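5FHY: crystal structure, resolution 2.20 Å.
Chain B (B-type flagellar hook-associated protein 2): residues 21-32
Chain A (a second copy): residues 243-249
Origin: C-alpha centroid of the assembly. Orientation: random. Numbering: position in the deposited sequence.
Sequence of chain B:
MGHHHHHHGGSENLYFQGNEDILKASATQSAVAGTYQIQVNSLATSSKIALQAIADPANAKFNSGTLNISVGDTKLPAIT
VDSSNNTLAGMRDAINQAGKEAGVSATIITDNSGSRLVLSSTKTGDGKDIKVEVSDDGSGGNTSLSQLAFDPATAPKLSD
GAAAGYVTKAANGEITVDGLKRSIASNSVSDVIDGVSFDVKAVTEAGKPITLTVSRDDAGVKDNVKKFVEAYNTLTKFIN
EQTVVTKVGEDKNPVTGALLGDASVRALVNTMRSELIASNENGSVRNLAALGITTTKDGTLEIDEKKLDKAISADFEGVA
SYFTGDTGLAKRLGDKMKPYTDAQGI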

# COMPACT_ATOMS: atom_id res chain seq x y z
N ASP B 21 19.71 21.54 26.74
CA ASP B 21 19.07 20.23 26.76
C ASP B 21 18.27 19.99 28.05
O ASP B 21 17.20 20.57 28.24
CB ASP B 21 20.12 19.12 26.57
CG ASP B 21 21.33 19.29 27.48
OD1 ASP B 21 21.43 20.35 28.13
OD2 ASP B 21 22.17 18.37 27.53
N ILE B 22 18.79 19.13 28.92
CA ILE B 22 18.07 18.69 30.11
C ILE B 22 18.52 19.43 31.36
O ILE B 22 17.86 19.39 32.40
CB ILE B 22 18.26 17.17 30.33
CG1 ILE B 22 18.36 16.45 28.99
CG2 ILE B 22 17.11 16.59 31.14
CD1 ILE B 22 18.76 14.99 29.11
N LEU B 23 19.65 20.12 31.26
CA LEU B 23 20.23 20.83 32.41
C LEU B 23 20.12 22.34 32.23
O LEU B 23 20.02 23.09 33.20
CB LEU B 23 21.69 20.43 32.61
CG LEU B 23 22.03 18.94 32.61
CD1 LEU B 23 23.50 18.73 32.91
CD2 LEU B 23 21.16 18.16 33.59
N LYS B 24 20.16 22.77 30.97
CA LYS B 24 20.25 24.19 30.64
C LYS B 24 19.82 24.40 29.20
O LYS B 24 20.32 23.73 28.29
CB LYS B 24 21.69 24.68 30.86
CG LYS B 24 22.00 26.09 30.40
CD LYS B 24 23.51 26.31 30.47
CE LYS B 24 24.24 25.16 29.79
NZ LYS B 24 25.67 25.03 30.20
N ALA B 25 18.91 25.34 28.99
CA ALA B 25 18.47 25.70 27.66
C ALA B 25 18.88 27.14 27.46
O ALA B 25 18.66 27.97 28.33
CB ALA B 25 16.97 25.53 27.50
N SER B 26 19.47 27.45 26.31
CA SER B 26 20.10 28.76 26.15
C SER B 26 19.58 29.50 24.95
O SER B 26 18.91 28.93 24.09
CB SER B 26 21.62 28.60 26.05
OG SER B 26 21.95 27.45 25.29
N ALA B 27 19.88 30.79 24.91
CA ALA B 27 19.41 31.67 23.85
C ALA B 27 20.42 32.78 23.62
O ALA B 27 21.33 32.99 24.42
CB ALA B 27 18.05 32.25 24.20
N THR B 28 20.27 33.48 22.50
CA THR B 28 21.20 34.54 22.13
C THR B 28 20.54 35.78 21.59
O THR B 28 19.46 35.74 20.99
CB THR B 28 22.23 34.07 21.08
OG1 THR B 28 21.57 33.24 20.11
CG2 THR B 28 23.34 33.29 21.72
N GLN B 29 21.20 36.91 21.83
CA GLN B 29 20.83 38.17 21.23
C GLN B 29 21.75 38.31 20.03
O GLN B 29 21.54 37.68 18.99
CB GLN B 29 21.00 39.33 22.21
CG GLN B 29 20.23 39.16 23.51
CD GLN B 29 20.42 40.33 24.47
OE1 GLN B 29 21.04 41.33 24.13
NE2 GLN B 29 19.89 40.19 25.68
N SER B 30 22.78 39.13 20.18
CA SER B 30 23.89 39.14 19.24
C SER B 30 25.19 39.30 20.01
O SER B 30 25.44 40.35 20.61
CB SER B 30 23.74 40.24 18.20
OG SER B 30 24.47 41.39 18.57
N ALA B 31 26.02 38.26 19.99
CA ALA B 31 27.17 38.16 20.88
C ALA B 31 28.39 37.80 20.04
O ALA B 31 28.50 38.21 18.89
CB ALA B 31 26.92 37.11 21.96
N VAL B 32 29.31 37.04 20.61
CA VAL B 32 30.49 36.63 19.86
C VAL B 32 30.66 35.13 19.96
O VAL B 32 30.04 34.49 20.81
CB VAL B 32 31.77 37.33 20.35
CG1 VAL B 32 31.62 38.85 20.29
CG2 VAL B 32 32.13 36.87 21.76
N THR A 243 20.79 34.70 13.82
CA THR A 243 22.09 35.27 13.50
C THR A 243 23.15 34.70 14.44
O THR A 243 24.28 34.42 14.03
CB THR A 243 22.09 36.80 13.59
N VAL A 244 22.79 34.57 15.71
CA VAL A 244 23.66 33.95 16.71
C VAL A 244 22.91 32.77 17.34
O VAL A 244 21.81 32.95 17.86
CB VAL A 244 24.09 34.96 17.79
CG1 VAL A 244 25.09 34.33 18.74
CG2 VAL A 244 24.69 36.20 17.15
N VAL A 245 23.49 31.57 17.29
CA VAL A 245 22.78 30.37 17.73
C VAL A 245 23.55 29.60 18.81
O VAL A 245 24.77 29.52 18.78
CB VAL A 245 22.50 29.42 16.53
CG1 VAL A 245 23.80 29.05 15.83
CG2 VAL A 245 21.76 28.16 16.98
N THR A 246 22.81 29.05 19.77
CA THR A 246 23.41 28.33 20.88
C THR A 246 22.91 26.91 20.94
O THR A 246 21.78 26.65 20.52
CB THR A 246 23.08 28.97 22.23
OG1 THR A 246 23.02 30.39 22.09
CG2 THR A 246 24.12 28.61 23.27
N LYS A 247 23.74 25.98 21.41
CA LYS A 247 23.26 24.85 22.20
C LYS A 247 24.45 24.05 22.73
O LYS A 247 25.51 24.02 22.11
CB LYS A 247 22.29 23.95 21.42
CG LYS A 247 22.07 22.57 22.04
CD LYS A 247 20.63 22.10 21.88
CE LYS A 247 20.39 20.80 22.64
NZ LYS A 247 21.51 19.83 22.46
N VAL A 248 24.26 23.41 23.88
CA VAL A 248 25.29 22.62 24.55
C VAL A 248 25.96 21.57 23.65
O VAL A 248 25.44 21.21 22.59
CB VAL A 248 24.71 21.90 25.78
CG1 VAL A 248 23.91 22.87 26.63
CG2 VAL A 248 23.86 20.71 25.34
N GLY A 249 27.11 21.08 24.09
CA GLY A 249 27.84 20.07 23.36
C GLY A 249 28.59 19.11 24.27
O GLY A 249 29.69 18.66 23.95

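Two nearly antiparallel strands, 24-28 of chain B and one running through Val245(A) and Thr246(A), meet through side chains, with no hydrogen bond between them. Alternation sets the pattern: Ser26(B) and Thr28(B) point toward chain A while Ala25(B) and Ala27(B) point away, and Val244(A), Thr246(A) and Val248(A) answer from the other side.

Val244(A), with chi1 in t, serves both ends of a bend in chain B. Its CG1 lies 3.6 Å from CG2 of Thr28(B), and its CG2 lies 3.7 Å from CA of Ser30(B); a branched, rigid side chain suits this double packing. Thr28(B), chi1 p, brings its methyl to the valine, but its OG1 sits 2.3 Å from O of Val244(A), too short for a hydrogen bond, so this spot of the model deserves caution.

Thr246(A), in m, sets CG2 3.2 Å from OG of Ser26(B), a tight contact that is met by a small side chain. Its OG1 is buried without a polar partner and lies only 2.9 Å from CG2 of Thr28(B), closer than a methyl and an oxygen normally pack; both are unfavourable, and the caution about Thr28(B) extends to this contact.

At the far end, CG2 of Val248(A) packs 3.6 Å from CG of Asp21(B). Lys24(B), extended through chi1 and chi2 but turned at chi3 (p), brings its aliphatic CE within 3.9 Å of CG1 of Val248(A).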